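Local coordinates for uncharacterized protein (Wolinella succinogenes, PDB 3PU6) that is uncharacterized but probably acts as an endopeptidase in the maturation of hydrogenases, at residues A[24-35]-A[134-145]. Residues are numbered along the deposited sequence; the frame is centred on the assembly and turned at random.
Sequences LGRLVEEQMPEW and AFVALGRIKELD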
loop_
_atom_site.group_PDB
_atom_site.type_symbol
_atom_site.label_atom_id
_atom_site.label_comp_id
_atom_site.label_asym_id
_atom_site.label_seq_id
_atom_site.Cartn_x
_atom_site.Cartn_y
_atom_site.Cartn_z
ATOM N N LEU A 24 -4.232 -4.934 -5.197
ATOM C CA LEU A 24 -3.646 -5.657 -4.084
ATOM C C LEU A 24 -4.565 -5.646 -2.875
ATOM O O LEU A 24 -4.664 -6.628 -2.164
ATOM C CB LEU A 24 -2.299 -5.045 -3.710
ATOM C CG LEU A 24 -1.646 -5.602 -2.451
ATOM C CD1 LEU A 24 -1.178 -7.033 -2.674
ATOM C CD2 LEU A 24 -0.501 -4.717 -2.039
ATOM N N GLY A 25 -5.226 -4.521 -2.655
ATOM C CA GLY A 25 -6.077 -4.336 -1.500
ATOM C C GLY A 25 -7.197 -5.338 -1.520
ATOM O O GLY A 25 -7.538 -5.920 -0.505
ATOM N N ARG A 26 -7.757 -5.554 -2.696
ATOM C CA ARG A 26 -8.834 -6.503 -2.847
ATOM C C ARG A 26 -8.373 -7.922 -2.587
ATOM O O ARG A 26 -9.161 -8.755 -2.154
ATOM C CB ARG A 26 -9.421 -6.409 -4.246
ATOM C CG ARG A 26 -10.125 -5.112 -4.494
ATOM C CD ARG A 26 -10.815 -5.086 -5.842
ATOM N NE ARG A 26 -11.648 -3.890 -5.961
ATOM C CZ ARG A 26 -11.311 -2.795 -6.640
ATOM N NH1 ARG A 26 -10.154 -2.743 -7.290
ATOM N NH2 ARG A 26 -12.138 -1.755 -6.677
ATOM N N LEU A 27 -7.103 -8.206 -2.868
ATOM C CA LEU A 27 -6.575 -9.554 -2.666
ATOM C C LEU A 27 -6.444 -9.858 -1.184
ATOM O O LEU A 27 -6.839 -10.926 -0.727
ATOM C CB LEU A 27 -5.235 -9.749 -3.377
ATOM C CG LEU A 27 -5.262 -9.591 -4.898
ATOM C CD1 LEU A 27 -3.849 -9.710 -5.490
ATOM C CD2 LEU A 27 -6.209 -10.595 -5.518
ATOM N N VAL A 28 -5.897 -8.901 -0.441
ATOM C CA VAL A 28 -5.691 -9.059 0.994
ATOM C C VAL A 28 -7.050 -9.191 1.668
ATOM O O VAL A 28 -7.230 -9.945 2.622
ATOM C CB VAL A 28 -4.889 -7.861 1.587
ATOM C CG1 VAL A 28 -4.914 -7.868 3.114
ATOM C CG2 VAL A 28 -3.463 -7.879 1.080
ATOM N N GLU A 29 -8.005 -8.444 1.136
ATOM C CA GLU A 29 -9.357 -8.414 1.647
ATOM C C GLU A 29 -9.971 -9.809 1.577
ATOM O O GLU A 29 -10.603 -10.257 2.536
ATOM C CB GLU A 29 -10.177 -7.455 0.800
ATOM C CG GLU A 29 -10.981 -6.484 1.605
ATOM C CD GLU A 29 -11.954 -5.732 0.756
ATOM O OE1 GLU A 29 -11.941 -5.932 -0.485
ATOM O OE2 GLU A 29 -12.736 -4.950 1.334
ATOM N N GLU A 30 -9.785 -10.470 0.432
ATOM C CA GLU A 30 -10.236 -11.840 0.207
ATOM C C GLU A 30 -9.447 -12.839 1.026
ATOM O O GLU A 30 -10.007 -13.583 1.817
ATOM C CB GLU A 30 -10.093 -12.228 -1.262
ATOM C CG GLU A 30 -11.173 -11.676 -2.150
ATOM C CD GLU A 30 -10.712 -11.530 -3.597
ATOM O OE1 GLU A 30 -9.770 -12.257 -3.996
ATOM O OE2 GLU A 30 -11.292 -10.686 -4.330
ATOM N N GLN A 31 -8.139 -12.870 0.824
ATOM C CA GLN A 31 -7.320 -13.922 1.407
ATOM C C GLN A 31 -6.953 -13.734 2.878
ATOM O O GLN A 31 -6.599 -14.698 3.557
ATOM C CB GLN A 31 -6.054 -14.086 0.590
ATOM C CG GLN A 31 -6.312 -14.274 -0.883
ATOM C CD GLN A 31 -5.087 -14.782 -1.597
ATOM O OE1 GLN A 31 -4.104 -15.183 -0.959
ATOM N NE2 GLN A 31 -5.133 -14.782 -2.927
HETATM N N MSE A 32 -7.049 -12.504 3.375
HETATM C CA MSE A 32 -6.422 -12.166 4.647
HETATM C C MSE A 32 -7.300 -11.371 5.588
HETATM O O MSE A 32 -6.990 -10.227 5.910
HETATM C CB MSE A 32 -5.124 -11.416 4.383
HETATM C CG MSE A 32 -4.265 -12.145 3.353
HETATM SE SE MSE A 32 -2.370 -11.710 3.388
HETATM C CE MSE A 32 -1.884 -12.434 5.133
ATOM N N PRO A 33 -8.379 -12.002 6.065
ATOM C CA PRO A 33 -9.428 -11.420 6.912
ATOM C C PRO A 33 -8.911 -10.755 8.192
ATOM O O PRO A 33 -9.561 -9.842 8.695
ATOM C CB PRO A 33 -10.292 -12.632 7.261
ATOM C CG PRO A 33 -10.041 -13.608 6.153
ATOM C CD PRO A 33 -8.599 -13.438 5.823
ATOM N N GLU A 34 -7.778 -11.205 8.721
ATOM C CA GLU A 34 -7.205 -10.576 9.910
ATOM C C GLU A 34 -6.641 -9.180 9.624
ATOM O O GLU A 34 -6.357 -8.399 10.546
ATOM C CB GLU A 34 -6.123 -11.461 10.506
ATOM C CG GLU A 34 -6.663 -12.657 11.241
ATOM C CD GLU A 34 -5.589 -13.365 12.037
ATOM O OE1 GLU A 34 -4.464 -12.816 12.127
ATOM O OE2 GLU A 34 -5.865 -14.467 12.567
ATOM N N TRP A 35 -6.465 -8.886 8.338
ATOM C CA TRP A 35 -6.071 -7.560 7.881
ATOM C C TRP A 35 -7.318 -6.742 7.581
ATOM O O TRP A 35 -8.219 -7.204 6.865
ATOM C CB TRP A 35 -5.220 -7.664 6.609
ATOM C CG TRP A 35 -3.842 -8.125 6.864
ATOM C CD1 TRP A 35 -3.439 -9.400 7.147
ATOM C CD2 TRP A 35 -2.666 -7.316 6.878
ATOM N NE1 TRP A 35 -2.078 -9.433 7.339
ATOM C CE2 TRP A 35 -1.578 -8.169 7.179
ATOM C CE3 TRP A 35 -2.423 -5.961 6.672
ATOM C CZ2 TRP A 35 -0.274 -7.705 7.270
ATOM C CZ3 TRP A 35 -1.132 -5.503 6.769
ATOM C CH2 TRP A 35 -0.071 -6.371 7.070
ATOM N N ALA A 134 0.896 -7.272 -8.606
ATOM C CA ALA A 134 -0.012 -7.234 -7.464
ATOM C C ALA A 134 -0.029 -8.577 -6.727
ATOM O O ALA A 134 -0.009 -8.619 -5.504
ATOM C CB ALA A 134 -1.407 -6.836 -7.902
ATOM N N PHE A 135 -0.051 -9.673 -7.476
ATOM C CA PHE A 135 0.056 -10.996 -6.870
ATOM C C PHE A 135 1.385 -11.227 -6.178
ATOM O O PHE A 135 1.421 -11.800 -5.093
ATOM C CB PHE A 135 -0.251 -12.097 -7.880
ATOM C CG PHE A 135 -1.717 -12.245 -8.151
ATOM C CD1 PHE A 135 -2.527 -12.937 -7.265
ATOM C CD2 PHE A 135 -2.294 -11.644 -9.256
ATOM C CE1 PHE A 135 -3.872 -13.056 -7.496
ATOM C CE2 PHE A 135 -3.639 -11.756 -9.488
ATOM C CZ PHE A 135 -4.431 -12.466 -8.609
ATOM N N VAL A 136 2.466 -10.759 -6.790
ATOM C CA VAL A 136 3.777 -10.789 -6.155
ATOM C C VAL A 136 3.786 -9.968 -4.861
ATOM O O VAL A 136 4.398 -10.361 -3.861
ATOM C CB VAL A 136 4.867 -10.282 -7.127
ATOM C CG1 VAL A 136 6.159 -9.982 -6.393
ATOM C CG2 VAL A 136 5.092 -11.284 -8.245
ATOM N N ALA A 137 3.086 -8.835 -4.890
ATOM C CA ALA A 137 2.914 -7.965 -3.723
ATOM C C ALA A 137 2.060 -8.612 -2.611
ATOM O O ALA A 137 2.319 -8.419 -1.422
ATOM C CB ALA A 137 2.321 -6.624 -4.147
ATOM N N LEU A 138 1.040 -9.367 -3.007
ATOM C CA LEU A 138 0.265 -10.158 -2.079
ATOM C C LEU A 138 1.226 -11.106 -1.373
ATOM O O LEU A 138 1.181 -11.279 -0.154
ATOM C CB LEU A 138 -0.777 -10.942 -2.848
ATOM C CG LEU A 138 -1.767 -11.777 -2.043
ATOM C CD1 LEU A 138 -2.479 -10.955 -0.978
ATOM C CD2 LEU A 138 -2.748 -12.385 -3.008
ATOM N N GLY A 139 2.116 -11.704 -2.155
ATOM C CA GLY A 139 3.114 -12.602 -1.625
ATOM C C GLY A 139 3.810 -11.992 -0.432
ATOM O O GLY A 139 3.887 -12.608 0.637
ATOM N N ARG A 140 4.304 -10.768 -0.608
ATOM C CA ARG A 140 5.098 -10.107 0.428
ATOM C C ARG A 140 4.291 -9.715 1.664
ATOM O O ARG A 140 4.835 -9.648 2.768
ATOM C CB ARG A 140 5.831 -8.895 -0.153
ATOM C CG ARG A 140 6.416 -9.159 -1.536
ATOM C CD ARG A 140 7.542 -10.185 -1.488
ATOM N NE ARG A 140 8.681 -9.668 -0.728
ATOM C CZ ARG A 140 9.566 -8.789 -1.200
ATOM N NH1 ARG A 140 9.457 -8.319 -2.448
ATOM N NH2 ARG A 140 10.569 -8.377 -0.425
ATOM N N ILE A 141 3.000 -9.460 1.484
ATOM C CA ILE A 141 2.137 -9.122 2.619
ATOM C C ILE A 141 1.980 -10.364 3.451
ATOM O O ILE A 141 1.982 -10.305 4.672
ATOM C CB ILE A 141 0.727 -8.603 2.194
ATOM C CG1 ILE A 141 0.820 -7.161 1.712
ATOM C CG2 ILE A 141 -0.234 -8.634 3.369
ATOM C CD1 ILE A 141 1.278 -6.220 2.798
ATOM N N LYS A 142 1.853 -11.490 2.761
ATOM C CA LYS A 142 1.762 -12.783 3.406
ATOM C C LYS A 142 3.059 -13.104 4.145
ATOM O O LYS A 142 3.025 -13.683 5.230
ATOM C CB LYS A 142 1.453 -13.867 2.382
ATOM C CG LYS A 142 0.058 -13.808 1.806
ATOM C CD LYS A 142 -0.077 -14.800 0.670
ATOM C CE LYS A 142 -1.525 -15.188 0.407
ATOM N NZ LYS A 142 -1.660 -16.002 -0.850
ATOM N N GLU A 143 4.200 -12.720 3.570
ATOM C CA GLU A 143 5.495 -12.956 4.222
ATOM C C GLU A 143 5.603 -12.107 5.476
ATOM O O GLU A 143 6.066 -12.576 6.521
ATOM C CB GLU A 143 6.669 -12.681 3.270
ATOM C CG GLU A 143 6.673 -13.567 2.020
ATOM C CD GLU A 143 7.552 -13.033 0.884
ATOM O OE1 GLU A 143 8.574 -12.362 1.176
ATOM O OE2 GLU A 143 7.212 -13.298 -0.301
ATOM N N LEU A 144 5.149 -10.861 5.373
ATOM C CA LEU A 144 5.171 -9.941 6.505
ATOM C C LEU A 144 4.268 -10.431 7.621
ATOM O O LEU A 144 4.597 -10.329 8.799
ATOM C CB LEU A 144 4.727 -8.554 6.069
ATOM C CG LEU A 144 4.480 -7.641 7.261
ATOM C CD1 LEU A 144 5.785 -7.390 8.007
ATOM C CD2 LEU A 144 3.812 -6.350 6.818
ATOM N N ASP A 145 3.122 -10.964 7.220
ATOM C CA ASP A 145 2.136 -11.514 8.135
ATOM C C ASP A 145 2.725 -12.620 8.993
ATOM O O ASP A 145 2.527 -12.651 10.212
ATOM C CB ASP A 145 0.974 -12.075 7.348
ATOM C CG ASP A 145 -0.241 -12.256 8.192
ATOM O OD1 ASP A 145 -0.358 -11.575 9.228
ATOM O OD2 ASP A 145 -1.086 -13.080 7.822
#
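Leu138 enters helix 20-31 as a knob, held in a hole made by Leu24, Leu27, Val28 and Gln31. Its CB meets Leu24 CD1 at 3.9 Å. With CG anti to the backbone N (chi1 -176°), the fork leans over the other helix: CD1 touches both Val28 CG2 and Leu27 CB, and CD2 packs on Leu27 CB at 3.6 Å and beside the Gln31 amide. The Gln31 and Lys142 side chains cross at about a right angle, and Lys142 NZ donates to Gln31 OE1 (2.6 Å) in the carbonyl plane. At one end Leu27 CD1 sits over a face of the Phe135 ring, a CH-pi contact 4.0 Å from its centroid. At the other, where a type I turn runs from Met32 to Trp35, Ile141 CG2 covers a face of the Trp35 six-membered ring and also touches Met32 SE (3.7 Å). Leu144 CD2 lies at the edge of the indole, near CH2, while Trp35 NE1 makes a weak bond to Asp145 OD1 (3.3 Å). An alanine in place of Trp35 would probably leave Ile141 CG2 and Leu144 CD2 without their aromatic neighbour and Asp145 without its indole donor. The axes of segments 24-31 and 134-145 cross at -48°, 9.4 Å apart at closest approach, and both helices pack on the same side of the central sheet: Val28 rests on strand 5-10, which Trp35 also touches after the turn, Ile141 and Leu144 on strand 58-66, and Leu144 also reaches strand 73-77.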